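Local coordinates for protein Tv2483 (Treponema vincentii, PDB 6DET) that binds L-arginine selectively as a treponemal lipoprotein and probably delivers it to an ABC transporter for uptake, at residues D44-L49 / A173-L178; Q83-E88 / E148-G153; V191-Y196 / E217-A222. All coordinates share one frame; numbering follows the deposited sequence.

Contact 1 of 3, residues D44-L49 / A173-L178. With ARG (arginine), chain B.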
loop_
_atom_site.group_PDB
_atom_site.type_symbol
_atom_site.label_atom_id
_atom_site.label_comp_id
_atom_site.label_asym_id
_atom_site.label_seq_id
_atom_site.Cartn_x
_atom_site.Cartn_y
_atom_site.Cartn_z
ATOM N N ASP A 44 -0.006 8.856 -5.696
ATOM C CA ASP A 44 -1.170 9.703 -5.479
ATOM C C ASP A 44 -2.393 9.248 -6.274
ATOM O O ASP A 44 -3.293 10.059 -6.515
ATOM C CB ASP A 44 -0.821 11.148 -5.819
ATOM C CG ASP A 44 -0.620 11.359 -7.291
ATOM O OD1 ASP A 44 -0.529 10.364 -8.048
ATOM O OD2 ASP A 44 -0.584 12.528 -7.696
ATOM N N PHE A 45 -2.447 7.964 -6.651
ATOM C CA PHE A 45 -3.571 7.377 -7.363
ATOM C C PHE A 45 -4.122 6.142 -6.655
ATOM O O PHE A 45 -4.902 5.399 -7.257
ATOM C CB PHE A 45 -3.156 6.997 -8.800
ATOM C CG PHE A 45 -1.885 6.171 -8.870
ATOM C CD1 PHE A 45 -0.662 6.761 -9.141
ATOM C CD2 PHE A 45 -1.915 4.799 -8.621
ATOM C CE1 PHE A 45 0.506 5.994 -9.208
ATOM C CE2 PHE A 45 -0.744 4.035 -8.665
ATOM C CZ PHE A 45 0.462 4.628 -8.956
ATOM N N VAL A 46 -3.741 5.882 -5.407
ATOM C CA VAL A 46 -4.182 4.635 -4.763
ATOM C C VAL A 46 -5.557 4.872 -4.147
ATOM O O VAL A 46 -5.659 5.667 -3.209
ATOM C CB VAL A 46 -3.190 4.162 -3.688
ATOM C CG1 VAL A 46 -3.676 2.895 -3.022
ATOM C CG2 VAL A 46 -1.815 3.920 -4.287
ATOM N N PRO A 47 -6.635 4.225 -4.615
ATOM C CA PRO A 47 -7.957 4.503 -4.025
ATOM C C PRO A 47 -7.993 4.272 -2.517
ATOM O O PRO A 47 -7.273 3.427 -1.976
ATOM C CB PRO A 47 -8.894 3.530 -4.766
ATOM C CG PRO A 47 -8.193 3.261 -6.103
ATOM C CD PRO A 47 -6.712 3.227 -5.700
ATOM N N ILE A 48 -8.838 5.062 -1.839
ATOM C CA ILE A 48 -9.011 5.057 -0.376
ATOM C C ILE A 48 -7.790 5.529 0.420
ATOM O O ILE A 48 -7.932 6.338 1.345
ATOM C CB ILE A 48 -9.467 3.665 0.107
ATOM C CG1 ILE A 48 -10.559 3.112 -0.825
ATOM C CG2 ILE A 48 -9.977 3.773 1.528
ATOM C CD1 ILE A 48 -11.220 1.788 -0.351
ATOM N N LEU A 49 -6.587 5.032 0.104
ATOM C CA LEU A 49 -5.412 5.321 0.934
ATOM C C LEU A 49 -4.772 6.678 0.623
ATOM O O LEU A 49 -4.362 7.393 1.546
ATOM C CB LEU A 49 -4.370 4.222 0.740
ATOM C CG LEU A 49 -4.780 2.774 1.113
ATOM C CD1 LEU A 49 -3.582 1.847 0.896
ATOM C CD2 LEU A 49 -5.278 2.709 2.547
ATOM N N ALA A 173 2.512 0.794 -14.758
ATOM C CA ALA A 173 2.927 1.892 -13.895
ATOM C C ALA A 173 1.835 2.431 -12.980
ATOM O O ALA A 173 2.157 3.115 -11.995
ATOM C CB ALA A 173 3.450 3.054 -14.756
ATOM N N THR A 174 0.561 2.205 -13.297
ATOM C CA THR A 174 -0.527 2.627 -12.425
ATOM C C THR A 174 -1.569 1.528 -12.271
ATOM O O THR A 174 -1.637 0.558 -13.042
ATOM C CB THR A 174 -1.242 3.880 -12.941
ATOM O OG1 THR A 174 -2.050 3.541 -14.077
ATOM C CG2 THR A 174 -0.245 4.966 -13.359
ATOM N N ILE A 175 -2.457 1.753 -11.307
ATOM C CA ILE A 175 -3.552 0.814 -11.093
ATOM C C ILE A 175 -4.564 0.929 -12.226
ATOM O O ILE A 175 -5.130 -0.076 -12.681
ATOM C CB ILE A 175 -4.197 1.064 -9.718
ATOM C CG1 ILE A 175 -3.190 0.777 -8.587
ATOM C CG2 ILE A 175 -5.463 0.221 -9.555
ATOM C CD1 ILE A 175 -3.635 1.337 -7.232
ATOM N N ASP A 176 -4.803 2.152 -12.714
ATOM C CA ASP A 176 -5.753 2.311 -13.817
ATOM C C ASP A 176 -5.305 1.536 -15.049
ATOM O O ASP A 176 -6.145 1.009 -15.790
ATOM C CB ASP A 176 -5.933 3.790 -14.158
ATOM C CG ASP A 176 -6.985 4.476 -13.293
ATOM O OD1 ASP A 176 -7.740 3.778 -12.581
ATOM O OD2 ASP A 176 -7.072 5.722 -13.348
ATOM N N GLN A 177 -3.990 1.439 -15.277
ATOM C CA GLN A 177 -3.492 0.705 -16.439
ATOM C C GLN A 177 -3.833 -0.776 -16.352
ATOM O O GLN A 177 -4.099 -1.415 -17.382
ATOM C CB GLN A 177 -1.983 0.903 -16.574
ATOM C CG GLN A 177 -1.654 2.226 -17.269
ATOM C CD GLN A 177 -0.200 2.594 -17.180
ATOM O OE1 GLN A 177 0.636 1.782 -16.794
ATOM N NE2 GLN A 177 0.117 3.832 -17.552
ATOM N N LEU A 178 -3.803 -1.347 -15.143
ATOM C CA LEU A 178 -4.219 -2.739 -14.989
ATOM C C LEU A 178 -5.630 -2.943 -15.520
ATOM O O LEU A 178 -5.896 -3.875 -16.290
ATOM C CB LEU A 178 -4.149 -3.161 -13.515
ATOM C CG LEU A 178 -2.844 -2.877 -12.770
ATOM C CD1 LEU A 178 -3.011 -3.296 -11.325
ATOM C CD2 LEU A 178 -1.660 -3.600 -13.410
HETATM N N ARG B . 1.190 -2.971 -1.587
HETATM C CA ARG B . 1.929 -2.444 -2.763
HETATM C C ARG B . 3.419 -2.394 -2.442
HETATM O O ARG B . 3.768 -2.391 -1.247
HETATM C CB ARG B . 1.438 -1.048 -3.142
HETATM C CG ARG B . 0.004 -1.003 -3.660
HETATM C CD ARG B . -0.501 0.407 -3.955
HETATM N NE ARG B . 0.255 1.000 -5.041
HETATM C CZ ARG B . 1.149 1.974 -4.905
HETATM N NH1 ARG B . 1.799 2.386 -5.997
HETATM N NH2 ARG B . 1.409 2.514 -3.714
HETATM O OXT ARG B . 4.247 -2.338 -3.362
#
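Phe45 and Ile175 make the centre of this contact. The Phe45 ring lies against the start of the facing helix. Its CE2 comes within 4.1 Å of Ile175 CG1, the two side chains passing at a slant. Thr174 CB sits over the centre of one ring face, 4.3 Å above the plane. At the far end of the ring, Phe45 CZ is 3.8 Å from Ala173 O. Ile175 reaches further with its end methyl. CD1 meets Pro47 CD tip to tip at 3.9 Å and also touches CG2 of Val46.

The bound arginine is part of the same shell. Val46 CG2 is 3.6 Å from NH2 of the ligand, and Phe45 CZ approaches ligand NH1. Both residues belong to the arginine pocket and pack beside the guanidinium end.

What places these groups lies behind them. Phe45 CG lies between its backbone N and carbonyl carbon (chi1 51°), which turns the ring toward the 173-178 segment. Thr174 is the N-cap of the helix. Its OG1 accepts from Gln177 N at 3.1 Å, and the Gln177 side chain returns to take Ala173 N through OE1 at 2.9 Å. These bonds hold the helix start on which Ile175 is mounted.

The contact probably bridges the cleft of this family's two-lobed fold. Segment 44-49 is a loop after strand 37-42. Segment 173-178 opens helix 175-184. Tyr196 of helix 194-197 touches Val46, Pro47 and Ile175. Glu148, at the end of strand 143-148, packs against Phe45 and Ile175. Further along the loop, Ile48 and Leu49 touch helix 246-255.

Contact 2 of 3, residues Q83-E88 / E148-G153. With ARG (arginine), chain B.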
loop_
_atom_site.group_PDB
_atom_site.type_symbol
_atom_site.label_atom_id
_atom_site.label_comp_id
_atom_site.label_asym_id
_atom_site.label_seq_id
_atom_site.Cartn_x
_atom_site.Cartn_y
_atom_site.Cartn_z
ATOM N N GLN A 83 7.380 8.228 -7.951
ATOM C CA GLN A 83 7.330 7.063 -8.831
ATOM C C GLN A 83 7.590 5.826 -7.978
ATOM O O GLN A 83 8.639 5.725 -7.335
ATOM C CB GLN A 83 8.375 7.184 -9.939
ATOM C CG GLN A 83 8.394 6.030 -10.911
ATOM C CD GLN A 83 7.116 5.945 -11.706
ATOM O OE1 GLN A 83 6.257 5.098 -11.445
ATOM N NE2 GLN A 83 6.974 6.836 -12.675
ATOM N N TRP A 84 6.632 4.893 -7.934
ATOM C CA TRP A 84 6.743 3.824 -6.954
ATOM C C TRP A 84 8.047 3.054 -7.119
ATOM O O TRP A 84 8.636 2.605 -6.127
ATOM C CB TRP A 84 5.541 2.875 -7.074
ATOM C CG TRP A 84 5.342 1.950 -5.881
ATOM C CD1 TRP A 84 5.391 0.567 -5.890
ATOM C CD2 TRP A 84 5.019 2.322 -4.535
ATOM N NE1 TRP A 84 5.140 0.075 -4.634
ATOM C CE2 TRP A 84 4.907 1.125 -3.786
ATOM C CE3 TRP A 84 4.822 3.543 -3.887
ATOM C CZ2 TRP A 84 4.617 1.116 -2.428
ATOM C CZ3 TRP A 84 4.521 3.535 -2.520
ATOM C CH2 TRP A 84 4.425 2.324 -1.810
ATOM N N ALA A 85 8.490 2.857 -8.371
ATOM C CA ALA A 85 9.683 2.055 -8.635
ATOM C C ALA A 85 10.944 2.703 -8.082
ATOM O O ALA A 85 11.951 2.012 -7.898
ATOM C CB ALA A 85 9.854 1.836 -10.143
ATOM N N GLN A 86 10.900 4.003 -7.802
ATOM C CA GLN A 86 12.032 4.771 -7.292
ATOM C C GLN A 86 12.026 4.912 -5.777
ATOM O O GLN A 86 12.874 5.634 -5.235
ATOM C CB GLN A 86 12.032 6.186 -7.901
ATOM C CG GLN A 86 12.311 6.251 -9.400
ATOM C CD GLN A 86 13.560 5.494 -9.773
ATOM O OE1 GLN A 86 14.658 5.853 -9.358
ATOM N NE2 GLN A 86 13.398 4.413 -10.531
ATOM N N LYS A 87 11.079 4.268 -5.087
ATOM C CA LYS A 87 10.826 4.603 -3.692
ATOM C C LYS A 87 12.048 4.336 -2.825
ATOM O O LYS A 87 12.339 5.113 -1.911
ATOM C CB LYS A 87 9.584 3.838 -3.176
ATOM C CG LYS A 87 9.628 2.313 -3.237
ATOM C CD LYS A 87 8.279 1.720 -2.845
ATOM C CE LYS A 87 8.284 0.220 -3.086
ATOM N NZ LYS A 87 8.378 -0.068 -4.567
ATOM N N GLU A 88 12.788 3.256 -3.087
ATOM C CA GLU A 88 13.945 2.942 -2.244
ATOM C C GLU A 88 15.044 3.996 -2.390
ATOM O O GLU A 88 15.663 4.413 -1.396
ATOM C CB GLU A 88 14.484 1.560 -2.606
ATOM C CG GLU A 88 15.507 1.083 -1.603
ATOM C CD GLU A 88 16.088 -0.280 -1.918
ATOM O OE1 GLU A 88 15.870 -0.788 -3.038
ATOM O OE2 GLU A 88 16.784 -0.832 -1.032
ATOM N N GLU A 148 1.010 -4.228 -10.941
ATOM C CA GLU A 148 1.698 -2.956 -10.781
ATOM C C GLU A 148 3.200 -3.200 -10.555
ATOM O O GLU A 148 3.599 -4.068 -9.769
ATOM C CB GLU A 148 1.053 -2.169 -9.635
ATOM C CG GLU A 148 1.535 -0.746 -9.528
ATOM C CD GLU A 148 0.873 0.058 -8.388
ATOM O OE1 GLU A 148 0.264 -0.515 -7.447
ATOM O OE2 GLU A 148 1.010 1.301 -8.423
ATOM N N ALA A 149 4.036 -2.470 -11.288
ATOM C CA ALA A 149 5.477 -2.643 -11.175
ATOM C C ALA A 149 5.964 -2.356 -9.762
ATOM O O ALA A 149 5.455 -1.466 -9.081
ATOM C CB ALA A 149 6.211 -1.713 -12.134
ATOM N N ASP A 150 6.992 -3.105 -9.351
ATOM C CA ASP A 150 7.694 -2.913 -8.076
ATOM C C ASP A 150 6.776 -3.024 -6.865
ATOM O O ASP A 150 6.977 -2.330 -5.858
ATOM C CB ASP A 150 8.433 -1.574 -8.045
ATOM C CG ASP A 150 9.564 -1.518 -9.039
ATOM O OD1 ASP A 150 10.697 -1.864 -8.651
ATOM O OD2 ASP A 150 9.321 -1.139 -10.205
ATOM N N THR A 151 5.795 -3.931 -6.942
ATOM C CA THR A 151 4.916 -4.230 -5.823
ATOM C C THR A 151 5.068 -5.666 -5.339
ATOM O O THR A 151 4.244 -6.123 -4.538
ATOM C CB THR A 151 3.449 -3.996 -6.188
ATOM O OG1 THR A 151 3.079 -4.889 -7.259
ATOM C CG2 THR A 151 3.192 -2.552 -6.597
ATOM N N ALA A 152 6.076 -6.396 -5.824
ATOM C CA ALA A 152 6.222 -7.828 -5.551
ATOM C C ALA A 152 4.974 -8.613 -5.939
ATOM O O ALA A 152 4.706 -9.686 -5.383
ATOM C CB ALA A 152 6.554 -8.097 -4.081
ATOM N N GLY A 153 4.188 -8.103 -6.887
ATOM C CA GLY A 153 3.061 -8.875 -7.381
ATOM C C GLY A 153 3.507 -10.050 -8.216
ATOM O O GLY A 153 2.878 -11.111 -8.199
HETATM N N ARG B . 1.190 -2.971 -1.587
HETATM C CA ARG B . 1.929 -2.444 -2.763
HETATM C C ARG B . 3.419 -2.394 -2.442
HETATM O O ARG B . 3.768 -2.391 -1.247
HETATM C CB ARG B . 1.438 -1.048 -3.142
HETATM C CG ARG B . 0.004 -1.003 -3.660
HETATM C CD ARG B . -0.501 0.407 -3.955
HETATM N NE ARG B . 0.255 1.000 -5.041
HETATM C CZ ARG B . 1.149 1.974 -4.905
HETATM N NH1 ARG B . 1.799 2.386 -5.997
HETATM N NH2 ARG B . 1.409 2.514 -3.714
HETATM O OXT ARG B . 4.247 -2.338 -3.362
#
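Lys87 and Asp150 make the direct polar link between these segments. Lys87 NZ donates to Asp150 O at 3.0 Å, in the plane of that carbonyl. The lysine is extended as far as CE and bends at its last torsion (chi4 -67°), which turns NZ back to Trp84 O. There it makes a second bond of 3.1 Å, from above the carbonyl plane. Lys87 N reaches the same oxygen from the other face, so two donors grip it.

Packing centres on the Trp84 indole. Lys87 CD lies over one face, 3.5 Å above the centre. The bound arginine comes to the opposite face at a tilt, its guanidinium plane about 45° from the indole. NH2 is 3.3 Å above the plane, offset toward the rim. The ring is thus held between a lysine chain and the ligand. Ala149 O comes to its edge, and Thr151 CG2 touches near NE1. The Asp150 side chain lies along Ala85, where the two backbones come nearest. It is poorly ordered, and the detail of that packing is doubtful.

Hydrogen bonds then fix the ligand at both ends. Trp84 NE1 donates to its carboxylate oxygen OXT at 2.9 Å. Glu148 takes the guanidinium with both oxygens: ligand NE donates to OE1 and ligand NH1 to OE2, each at 2.8 Å. The Glu148 chain is fully extended, with CG anti to the backbone N (chi1 -170°), an outstretched shape that carries the carboxylate from the end of strand 143-148 to the guanidinium. Glu148 also begins a type II turn, in which Thr151 OG1 donates to Glu148 O.

A carboxylate paired with the guanidinium, and an aromatic face against which that group leans, make up a recognition site for arginine. Here they come from the two sides of the cleft of a family 3 solute-binding protein.

Contact 3 of 3, residues V191-Y196 / E217-A222; sequences VVDLIY and EYYTFA. With ARG (arginine), chain B.
Tyr219 and Asp193 are joined by a hydrogen bond. Tyr219 OH donates to Asp193 OD2 at 2.7 Å. The hydroxyl meets the anti side of that oxygen, 27° out of the carboxylate plane. Carboxylate and ring are turned 48° against each other, and OD2 lies at the edge of the ring. The same OD2 accepts from the amino nitrogen N of the bound arginine at 2.8 Å. One oxygen therefore takes both the tyrosine and the ligand.

Apolar packing flanks this bond. Ile195 CG2, the branch anti to the backbone N, rests at the ring edge of Tyr219, 3.6 Å from CE2. Ile195 CB lies against CE2 as well. The two side chains run past each other in opposite directions. The Tyr196 side chain runs roughly at right angles to that of Tyr219 and meets it only loosely, CD1 near OH. Tyr196 CE1 is 3.8 Å from CD of the ligand and borders its aliphatic part.

Charge is the third element. Asp193 OD1 and Glu217 OE2 approach to 4.4 Å. Lys124 makes salt bridges to Asp193 OD1 and Glu217 OE1, which probably offset the repulsion. Ser104 and Asn122 also bond to Glu217 OE2.

Asp193 ends strand 189-193 and Tyr219 is on strand 215-223; strand 120-129 pairs with both. The chemistry implies a buried acidic site for the alpha-amino group. Lys124 occupies one oxygen of Asp193 and leaves the other to the ligand and Tyr219. Tyr219 probably helps to hold that carboxylate in place, and the nearby negative charge would be expected to stabilise a positively charged amino group.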
loop_
_atom_site.group_PDB
_atom_site.type_symbol
_atom_site.label_atom_id
_atom_site.label_comp_id
_atom_site.label_asym_id
_atom_site.label_seq_id
_atom_site.Cartn_x
_atom_site.Cartn_y
_atom_site.Cartn_z
ATOM N N VAL A 191 -3.533 -8.498 -10.780
ATOM C CA VAL A 191 -3.354 -8.558 -9.324
ATOM C C VAL A 191 -3.598 -7.169 -8.756
ATOM O O VAL A 191 -3.044 -6.174 -9.253
ATOM C CB VAL A 191 -1.947 -9.045 -8.940
ATOM C CG1 VAL A 191 -1.782 -9.030 -7.405
ATOM C CG2 VAL A 191 -1.699 -10.402 -9.460
ATOM N N VAL A 192 -4.422 -7.088 -7.711
ATOM C CA VAL A 192 -4.646 -5.840 -6.994
ATOM C C VAL A 192 -4.633 -6.164 -5.509
ATOM O O VAL A 192 -4.719 -7.330 -5.104
ATOM C CB VAL A 192 -5.968 -5.155 -7.398
ATOM C CG1 VAL A 192 -5.938 -4.757 -8.875
ATOM C CG2 VAL A 192 -7.168 -6.078 -7.165
ATOM N N ASP A 193 -4.484 -5.119 -4.687
ATOM C CA ASP A 193 -4.595 -5.279 -3.241
ATOM C C ASP A 193 -6.056 -5.136 -2.852
ATOM O O ASP A 193 -6.751 -4.214 -3.304
ATOM C CB ASP A 193 -3.770 -4.256 -2.444
ATOM C CG ASP A 193 -2.264 -4.451 -2.557
ATOM O OD1 ASP A 193 -1.788 -5.464 -3.104
ATOM O OD2 ASP A 193 -1.531 -3.559 -2.041
ATOM N N LEU A 194 -6.520 -6.061 -2.010
ATOM C CA LEU A 194 -7.876 -5.975 -1.492
ATOM C C LEU A 194 -8.188 -4.598 -0.919
ATOM O O LEU A 194 -9.244 -4.025 -1.212
ATOM C CB LEU A 194 -8.079 -7.056 -0.420
ATOM C CG LEU A 194 -9.462 -7.099 0.220
ATOM C CD1 LEU A 194 -10.509 -7.454 -0.817
ATOM C CD2 LEU A 194 -9.454 -8.129 1.346
ATOM N N ILE A 195 -7.279 -4.040 -0.101
ATOM C CA ILE A 195 -7.603 -2.850 0.693
ATOM C C ILE A 195 -8.018 -1.681 -0.204
ATOM O O ILE A 195 -9.006 -0.986 0.075
ATOM C CB ILE A 195 -6.415 -2.463 1.602
ATOM C CG1 ILE A 195 -6.377 -3.399 2.824
ATOM C CG2 ILE A 195 -6.496 -1.010 2.032
ATOM C CD1 ILE A 195 -7.474 -3.113 3.888
ATOM N N TYR A 196 -7.261 -1.416 -1.266
ATOM C CA TYR A 196 -7.613 -0.260 -2.090
ATOM C C TYR A 196 -8.701 -0.587 -3.091
ATOM O O TYR A 196 -9.181 0.331 -3.768
ATOM C CB TYR A 196 -6.366 0.357 -2.792
ATOM C CG TYR A 196 -5.653 -0.464 -3.861
ATOM C CD1 TYR A 196 -4.322 -0.864 -3.693
ATOM C CD2 TYR A 196 -6.281 -0.759 -5.072
ATOM C CE1 TYR A 196 -3.666 -1.577 -4.672
ATOM C CE2 TYR A 196 -5.644 -1.481 -6.053
ATOM C CZ TYR A 196 -4.344 -1.882 -5.874
ATOM O OH TYR A 196 -3.709 -2.585 -6.873
ATOM N N GLU A 217 -1.115 -10.452 3.971
ATOM C CA GLU A 217 -0.062 -9.461 4.168
ATOM C C GLU A 217 -0.459 -8.499 5.269
ATOM O O GLU A 217 -1.623 -8.432 5.689
ATOM C CB GLU A 217 0.198 -8.586 2.906
ATOM C CG GLU A 217 0.368 -9.290 1.629
ATOM C CD GLU A 217 0.469 -8.355 0.407
ATOM O OE1 GLU A 217 0.768 -8.900 -0.677
ATOM O OE2 GLU A 217 0.172 -7.136 0.468
ATOM N N TYR A 218 0.521 -7.686 5.653
ATOM C CA TYR A 218 0.331 -6.496 6.454
ATOM C C TYR A 218 0.873 -5.290 5.711
ATOM O O TYR A 218 1.856 -5.401 4.969
ATOM C CB TYR A 218 1.062 -6.573 7.783
ATOM C CG TYR A 218 0.746 -7.848 8.514
ATOM C CD1 TYR A 218 -0.446 -7.987 9.208
ATOM C CD2 TYR A 218 1.633 -8.917 8.497
ATOM C CE1 TYR A 218 -0.743 -9.163 9.868
ATOM C CE2 TYR A 218 1.346 -10.091 9.159
ATOM C CZ TYR A 218 0.157 -10.212 9.842
ATOM O OH TYR A 218 -0.133 -11.387 10.502
ATOM N N TYR A 219 0.203 -4.165 5.900
ATOM C CA TYR A 219 0.668 -2.869 5.437
ATOM C C TYR A 219 1.442 -2.211 6.574
ATOM O O TYR A 219 1.111 -2.393 7.749
ATOM C CB TYR A 219 -0.496 -1.955 5.071
ATOM C CG TYR A 219 -1.156 -2.173 3.700
ATOM C CD1 TYR A 219 -0.573 -2.961 2.730
ATOM C CD2 TYR A 219 -2.313 -1.495 3.405
ATOM C CE1 TYR A 219 -1.181 -3.074 1.430
ATOM C CE2 TYR A 219 -2.932 -1.599 2.158
ATOM C CZ TYR A 219 -2.355 -2.387 1.190
ATOM O OH TYR A 219 -2.948 -2.429 -0.061
ATOM N N THR A 220 2.422 -1.402 6.201
ATOM C CA THR A 220 3.248 -0.658 7.145
ATOM C C THR A 220 3.568 0.702 6.539
ATOM O O THR A 220 3.112 1.046 5.429
ATOM C CB THR A 220 4.523 -1.456 7.479
ATOM O OG1 THR A 220 5.300 -0.790 8.489
ATOM C CG2 THR A 220 5.384 -1.644 6.257
ATOM N N PHE A 221 4.361 1.492 7.271
ATOM C CA PHE A 221 5.004 2.681 6.736
ATOM C C PHE A 221 6.506 2.431 6.795
ATOM O O PHE A 221 7.014 1.980 7.832
ATOM C CB PHE A 221 4.622 3.926 7.521
ATOM C CG PHE A 221 3.162 4.149 7.624
ATOM C CD1 PHE A 221 2.352 4.142 6.476
ATOM C CD2 PHE A 221 2.567 4.351 8.853
ATOM C CE1 PHE A 221 0.997 4.337 6.608
ATOM C CE2 PHE A 221 1.213 4.549 8.964
ATOM C CZ PHE A 221 0.434 4.542 7.839
ATOM N N ALA A 222 7.195 2.654 5.674
ATOM C CA ALA A 222 8.600 2.267 5.504
ATOM C C ALA A 222 9.531 3.463 5.712
ATOM O O ALA A 222 9.290 4.546 5.163
ATOM C CB ALA A 222 8.832 1.685 4.106
HETATM N N ARG B . 1.190 -2.971 -1.587
HETATM C CA ARG B . 1.929 -2.444 -2.763
HETATM C C ARG B . 3.419 -2.394 -2.442
HETATM O O ARG B . 3.768 -2.391 -1.247
HETATM C CB ARG B . 1.438 -1.048 -3.142
HETATM C CG ARG B . 0.004 -1.003 -3.660
HETATM C CD ARG B . -0.501 0.407 -3.955
HETATM N NE ARG B . 0.255 1.000 -5.041
HETATM C CZ ARG B . 1.149 1.974 -4.905
HETATM N NH1 ARG B . 1.799 2.386 -5.997
HETATM N NH2 ARG B . 1.409 2.514 -3.714
HETATM O OXT ARG B . 4.247 -2.338 -3.362
#

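In the fold
All three contacts border the one bound arginine. Contacts 1 and 2 share its guanidinium end, contact 2 also takes the carboxylate, and contact 3 takes the amino group and borders the aliphatic chain. Contact 3 is the core one: every touching residue is buried. Contacts 1 and 2 are partly buried and include exposed residues. Contact 1 is apolar across its segments, contact 2 mixes a lysine bond with packing on an indole, and contact 3 depends on a buried carboxylate. Contacts 1 and 2 meet where Phe45 packs on Glu148. Contact 1 touches contact 3 through Ile175 and Tyr196, and helix 175-184 leads into strand 189-193. Contacts 2 and 3 do not touch.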